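Local coordinates for beta-lactamase (Klebsiella pneumoniae, PDB 6HUH), which probably hydrolyses the beta-lactam ring of antibiotics such as penicillins to substituted beta-amino acids, as a class D serine beta-lactamase, at residues L47-T52 with F125-R130; G61-F66 with Q119-R124. All blocks are in the same frame, centred on the assembly; numbering follows the deposited sequence.

Interaction 1: residues L47-T52 with F125-R130; sequences LPPAST and FDYGNR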
loop_
_atom_site.group_PDB
_atom_site.type_symbol
_atom_site.label_atom_id
_atom_site.label_comp_id
_atom_site.label_asym_id
_atom_site.label_seq_id
_atom_site.Cartn_x
_atom_site.Cartn_y
_atom_site.Cartn_z
ATOM N N LEU A 47 3.480 25.874 13.891
ATOM C CA LEU A 47 4.135 25.678 12.598
ATOM C C LEU A 47 3.157 25.184 11.520
ATOM O O LEU A 47 2.169 24.521 11.872
ATOM C CB LEU A 47 5.284 24.661 12.726
ATOM C CG LEU A 47 6.423 24.981 13.702
ATOM C CD1 LEU A 47 7.184 23.721 14.061
ATOM C CD2 LEU A 47 7.341 26.051 13.150
ATOM N N PRO A 48 3.422 25.413 10.197
ATOM C CA PRO A 48 2.514 24.866 9.174
ATOM C C PRO A 48 2.360 23.346 9.340
ATOM O O PRO A 48 3.370 22.690 9.561
ATOM C CB PRO A 48 3.204 25.240 7.847
ATOM C CG PRO A 48 4.595 25.558 8.205
ATOM C CD PRO A 48 4.534 26.158 9.569
ATOM N N PRO A 49 1.138 22.752 9.316
ATOM C CA PRO A 49 1.049 21.294 9.513
ATOM C C PRO A 49 1.534 20.481 8.308
ATOM O O PRO A 49 1.940 19.332 8.472
ATOM C CB PRO A 49 -0.427 21.062 9.830
ATOM C CG PRO A 49 -1.142 22.182 9.168
ATOM C CD PRO A 49 -0.194 23.347 9.073
ATOM N N ALA A 50 1.565 21.115 7.115
ATOM C CA ALA A 50 1.940 20.517 5.839
ATOM C C ALA A 50 1.103 19.263 5.579
ATOM O O ALA A 50 -0.118 19.312 5.745
ATOM C CB ALA A 50 3.424 20.222 5.786
ATOM N N SER A 51 1.742 18.137 5.238
ATOM C CA SER A 51 1.028 16.903 4.942
ATOM C C SER A 51 0.568 16.101 6.184
ATOM O O SER A 51 -0.007 15.041 6.007
ATOM C CB SER A 51 1.826 16.038 3.981
ATOM O OG SER A 51 1.692 16.551 2.667
ATOM N N THR A 52 0.753 16.603 7.405
ATOM C CA THR A 52 0.229 15.951 8.608
ATOM C C THR A 52 -1.261 16.319 8.778
ATOM O O THR A 52 -1.971 15.726 9.605
ATOM C CB THR A 52 1.033 16.337 9.866
ATOM O OG1 THR A 52 0.768 17.708 10.237
ATOM C CG2 THR A 52 2.513 16.046 9.725
ATOM N N PHE A 125 -12.645 19.796 15.777
ATOM C CA PHE A 125 -11.367 19.106 15.977
ATOM C C PHE A 125 -10.388 19.982 16.771
ATOM O O PHE A 125 -9.360 19.469 17.224
ATOM C CB PHE A 125 -10.731 18.730 14.627
ATOM C CG PHE A 125 -11.337 17.554 13.894
ATOM C CD1 PHE A 125 -12.292 16.745 14.504
ATOM C CD2 PHE A 125 -10.930 17.239 12.602
ATOM C CE1 PHE A 125 -12.846 15.659 13.828
ATOM C CE2 PHE A 125 -11.474 16.140 11.933
ATOM C CZ PHE A 125 -12.431 15.361 12.549
ATOM N N ASP A 126 -10.695 21.307 16.918
ATOM C CA ASP A 126 -9.897 22.313 17.637
ATOM C C ASP A 126 -8.471 22.359 17.079
ATOM O O ASP A 126 -7.507 22.550 17.827
ATOM C CB ASP A 126 -9.920 22.018 19.155
ATOM C CG ASP A 126 -9.664 23.208 20.055
ATOM O OD1 ASP A 126 -10.210 24.302 19.765
ATOM O OD2 ASP A 126 -8.966 23.036 21.083
ATOM N N TYR A 127 -8.351 22.155 15.760
ATOM C CA TYR A 127 -7.074 22.037 15.090
ATOM C C TYR A 127 -6.247 23.331 15.050
ATOM O O TYR A 127 -6.513 24.220 14.240
ATOM C CB TYR A 127 -7.257 21.447 13.695
ATOM C CG TYR A 127 -5.996 20.840 13.120
ATOM C CD1 TYR A 127 -5.617 19.531 13.436
ATOM C CD2 TYR A 127 -5.186 21.562 12.246
ATOM C CE1 TYR A 127 -4.455 18.966 12.912
ATOM C CE2 TYR A 127 -4.019 21.005 11.715
ATOM C CZ TYR A 127 -3.666 19.700 12.038
ATOM O OH TYR A 127 -2.517 19.155 11.509
ATOM N N GLY A 128 -5.222 23.381 15.913
ATOM C CA GLY A 128 -4.274 24.485 16.022
ATOM C C GLY A 128 -4.896 25.868 16.087
ATOM O O GLY A 128 -5.722 26.138 16.968
ATOM N N ASN A 129 -4.502 26.759 15.140
ATOM C CA ASN A 129 -5.024 28.138 15.087
ATOM C C ASN A 129 -6.357 28.227 14.370
ATOM O O ASN A 129 -6.989 29.266 14.396
ATOM C CB ASN A 129 -3.997 29.102 14.503
ATOM C CG ASN A 129 -3.838 29.071 13.020
ATOM O OD1 ASN A 129 -4.318 28.178 12.321
ATOM N ND2 ASN A 129 -3.149 30.066 12.507
ATOM N N ARG A 130 -6.755 27.142 13.685
ATOM C CA ARG A 130 -8.032 26.992 12.982
ATOM C C ARG A 130 -8.213 28.003 11.793
ATOM O O ARG A 130 -9.298 28.083 11.188
ATOM C CB ARG A 130 -9.214 27.031 13.987
ATOM C CG ARG A 130 -9.029 26.137 15.217
ATOM C CD ARG A 130 -10.315 25.906 15.982
ATOM N NE ARG A 130 -10.574 26.958 16.964
ATOM C CZ ARG A 130 -11.570 26.937 17.846
ATOM N NH1 ARG A 130 -12.412 25.907 17.887
ATOM N NH2 ARG A 130 -11.728 27.942 18.700
HETATM O O HOH W 1 -2.313 16.516 12.331
#
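Tyr127 and Pro49 make a buried, mainly apolar loop-to-loop contact, with Thr52 beside it, between the helices and strand 215-225, close to the centre of the chain. Residues 47-52 lead from strand 36-41 to helix 56-64 and carry Ser51, the predicted acyl-ester nucleophile, which opens the Ser-x-x-Lys motif of serine beta-lactamases and penicillin-binding proteins. Residues 125-130 follow helix 115-124, which closes with a Schellman motif at Asp126.

The two backbones stay separated, since the nearest CA atoms, those of Pro49 and Gly128, are 9.0 Å apart. The chi1 of Tyr127, -160°, sets CG opposite the backbone N and carries the ring across to the proline. Pro49 CG lies at the ring edge, near the ring plane, 4.0 Å from Tyr127 CE2, so the pyrrolidine meets the phenol's rim, not its face.

The polar link is indirect. A water in the ring plane accepts from Tyr127 OH at 2.8 Å and donates to Thr52 O at 2.9 Å. Thr52 OG1 instead turns back to Pro49 O at 2.7 Å, tilted 32° from the carbonyl plane, and is also hydrogen-bonded to Gln158 NE2. Thr52 N reaches Pro49 O from the same face. Two donors thus grip one carbonyl and hold the 3-10 turn beside Ser51, whose OG is hydrogen-bonded to NZ of the motif's carboxylated lysine at position 54.

Around the Tyr127 ring, Phe161 meets it edge-to-face, and Pro56 of helix 56-64 and Val122 of helix 115-124 also touch it; Thr52 packs on Trp218 and Val220 of strand 215-225.

Interaction 2: residues G61-F66 with Q119-R124; sequences GYDSGF and QQYVDR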
loop_
_atom_site.group_PDB
_atom_site.type_symbol
_atom_site.label_atom_id
_atom_site.label_comp_id
_atom_site.label_asym_id
_atom_site.label_seq_id
_atom_site.Cartn_x
_atom_site.Cartn_y
_atom_site.Cartn_z
ATOM N N GLY A 61 -13.043 13.024 5.517
ATOM C CA GLY A 61 -13.310 12.160 4.369
ATOM C C GLY A 61 -14.031 10.863 4.672
ATOM O O GLY A 61 -14.904 10.463 3.908
ATOM N N TYR A 62 -13.707 10.204 5.780
ATOM C CA TYR A 62 -14.432 8.989 6.130
ATOM C C TYR A 62 -15.746 9.267 6.828
ATOM O O TYR A 62 -16.693 8.520 6.630
ATOM C CB TYR A 62 -13.584 8.025 6.951
ATOM C CG TYR A 62 -12.547 7.313 6.115
ATOM C CD1 TYR A 62 -12.913 6.329 5.199
ATOM C CD2 TYR A 62 -11.194 7.612 6.249
ATOM C CE1 TYR A 62 -11.955 5.683 4.419
ATOM C CE2 TYR A 62 -10.232 6.979 5.468
ATOM C CZ TYR A 62 -10.614 6.016 4.557
ATOM O OH TYR A 62 -9.630 5.407 3.829
ATOM N N ASP A 63 -15.818 10.326 7.633
ATOM C CA ASP A 63 -17.037 10.680 8.357
ATOM C C ASP A 63 -18.147 11.141 7.413
ATOM O O ASP A 63 -19.306 10.781 7.613
ATOM C CB ASP A 63 -16.740 11.760 9.419
ATOM C CG ASP A 63 -17.896 12.009 10.363
ATOM O OD1 ASP A 63 -18.269 11.055 11.123
ATOM O OD2 ASP A 63 -18.420 13.156 10.367
ATOM N N SER A 64 -17.785 11.963 6.407
ATOM C CA SER A 64 -18.720 12.526 5.448
ATOM C C SER A 64 -19.114 11.533 4.363
ATOM O O SER A 64 -20.211 11.635 3.825
ATOM C CB SER A 64 -18.164 13.812 4.851
ATOM O OG SER A 64 -16.894 13.614 4.255
ATOM N N GLY A 65 -18.242 10.567 4.069
ATOM C CA GLY A 65 -18.508 9.548 3.066
ATOM C C GLY A 65 -17.787 9.738 1.748
ATOM O O GLY A 65 -18.010 8.955 0.815
ATOM N N PHE A 66 -16.918 10.772 1.653
ATOM C CA PHE A 66 -16.124 11.029 0.457
ATOM C C PHE A 66 -15.175 9.866 0.224
ATOM O O PHE A 66 -15.006 9.417 -0.917
ATOM C CB PHE A 66 -15.301 12.314 0.589
ATOM C CG PHE A 66 -14.551 12.606 -0.690
ATOM C CD1 PHE A 66 -15.227 13.025 -1.830
ATOM C CD2 PHE A 66 -13.189 12.387 -0.781
ATOM C CE1 PHE A 66 -14.546 13.291 -3.014
ATOM C CE2 PHE A 66 -12.511 12.614 -1.981
ATOM C CZ PHE A 66 -13.197 13.074 -3.085
ATOM N N GLN A 119 -14.464 24.131 7.733
ATOM C CA GLN A 119 -14.351 24.972 8.920
ATOM C C GLN A 119 -15.043 24.327 10.107
ATOM O O GLN A 119 -14.470 24.360 11.172
ATOM C CB GLN A 119 -14.910 26.381 8.652
ATOM C CG GLN A 119 -14.526 27.443 9.682
ATOM C CD GLN A 119 -13.067 27.839 9.608
ATOM O OE1 GLN A 119 -12.638 28.556 8.699
ATOM N NE2 GLN A 119 -12.275 27.401 10.586
ATOM N N GLN A 120 -16.242 23.722 9.945
ATOM C CA GLN A 120 -16.951 23.068 11.060
ATOM C C GLN A 120 -16.100 21.963 11.684
ATOM O O GLN A 120 -15.977 21.898 12.918
ATOM C CB GLN A 120 -18.278 22.481 10.596
ATOM C CG GLN A 120 -19.386 23.493 10.420
ATOM C CD GLN A 120 -20.583 22.904 9.715
ATOM O OE1 GLN A 120 -20.991 23.380 8.645
ATOM N NE2 GLN A 120 -21.190 21.876 10.317
ATOM N N TYR A 121 -15.483 21.113 10.815
ATOM C CA TYR A 121 -14.606 20.018 11.205
ATOM C C TYR A 121 -13.359 20.583 11.903
ATOM O O TYR A 121 -13.102 20.184 13.029
ATOM C CB TYR A 121 -14.213 19.175 9.989
ATOM C CG TYR A 121 -15.214 18.116 9.568
ATOM C CD1 TYR A 121 -15.333 16.922 10.275
ATOM C CD2 TYR A 121 -15.927 18.237 8.381
ATOM C CE1 TYR A 121 -16.215 15.921 9.869
ATOM C CE2 TYR A 121 -16.807 17.237 7.958
ATOM C CZ TYR A 121 -16.942 16.074 8.704
ATOM O OH TYR A 121 -17.784 15.057 8.307
ATOM N N VAL A 122 -12.636 21.556 11.286
ATOM C CA VAL A 122 -11.418 22.180 11.868
ATOM C C VAL A 122 -11.723 22.795 13.241
ATOM O O VAL A 122 -10.916 22.621 14.156
ATOM C CB VAL A 122 -10.686 23.162 10.906
ATOM C CG1 VAL A 122 -9.527 23.875 11.585
ATOM C CG2 VAL A 122 -10.177 22.416 9.685
ATOM N N ASP A 123 -12.918 23.406 13.410
ATOM C CA ASP A 123 -13.369 23.966 14.691
ATOM C C ASP A 123 -13.645 22.839 15.706
ATOM O O ASP A 123 -13.071 22.879 16.798
ATOM C CB ASP A 123 -14.640 24.813 14.521
ATOM C CG ASP A 123 -14.495 26.132 13.779
ATOM O OD1 ASP A 123 -13.409 26.373 13.197
ATOM O OD2 ASP A 123 -15.480 26.917 13.762
ATOM N N ARG A 124 -14.492 21.822 15.336
ATOM C CA ARG A 124 -14.853 20.715 16.239
ATOM C C ARG A 124 -13.673 19.869 16.654
ATOM O O ARG A 124 -13.688 19.322 17.758
ATOM C CB ARG A 124 -15.992 19.843 15.688
ATOM C CG ARG A 124 -17.296 20.066 16.460
ATOM C CD ARG A 124 -18.291 18.922 16.351
ATOM N NE ARG A 124 -19.404 19.095 17.292
ATOM C CZ ARG A 124 -20.334 18.178 17.542
ATOM N NH1 ARG A 124 -20.302 17.004 16.922
ATOM N NH2 ARG A 124 -21.303 18.427 18.413
#
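Tyr121 and Asp63 join two helices through one side-chain hydrogen bond, with Tyr121 OH donating to Asp63 OD2 at 2.9 Å. The acceptor uses its anti lone pair, directed away from OD1, and the carboxylate stands almost perpendicular to the phenol ring, their planes 89° apart. Asp63 OD2 lies at the ring edge, near the ring plane, and is 3.6 Å from Tyr121 CE1.

The first torsions explain the meeting. Tyr121 places CG anti to its carbonyl carbon (chi1 -83°), while the aspartate carries CG anti to its own N (chi1 -170°); each side chain leaves its helix toward the other, and together they bridge the CA atoms of Asp63 and Tyr121, 10.1 Å apart. The Ser64 side chain also meets the phenol oxygen, with Ser64 CB 3.7 Å from Tyr121 OH. The serine hydroxyl is engaged elsewhere, with Met60 O one turn back in its own helix.

Leu113 of helix 103-113 and Met60 of helix 56-64 also pack on Tyr121. This is helix-to-helix packing in the helical part of the penicillin-binding transpeptidase-like fold: a tyrosine of helix 115-124 docks on the C-terminal end of helix 56-64, away from the annotated sites.

How the interactions relate
Along the chain the segments run 47-52, 61-66, 119-124 and 125-130, so interaction 2 falls entirely between the two halves of interaction 1. Their centres lie about 14 Å apart. Helix 56-64 starts shortly after residues 47-52 and ends within interaction 2, while helix 115-124 supplies residues 119-124 and runs straight into the loop 125-130. The two contacts also touch at that junction: Tyr127 N lies 3.1 Å from Val122 O and Arg130 O 3.1 Å from Gln119 NE2, both probable hydrogen bonds. The same chain regions are thus joined twice, near the predicted nucleophile, about 8 Å from the chain centre, and more peripherally in interaction 2, centred about 15 Å from it.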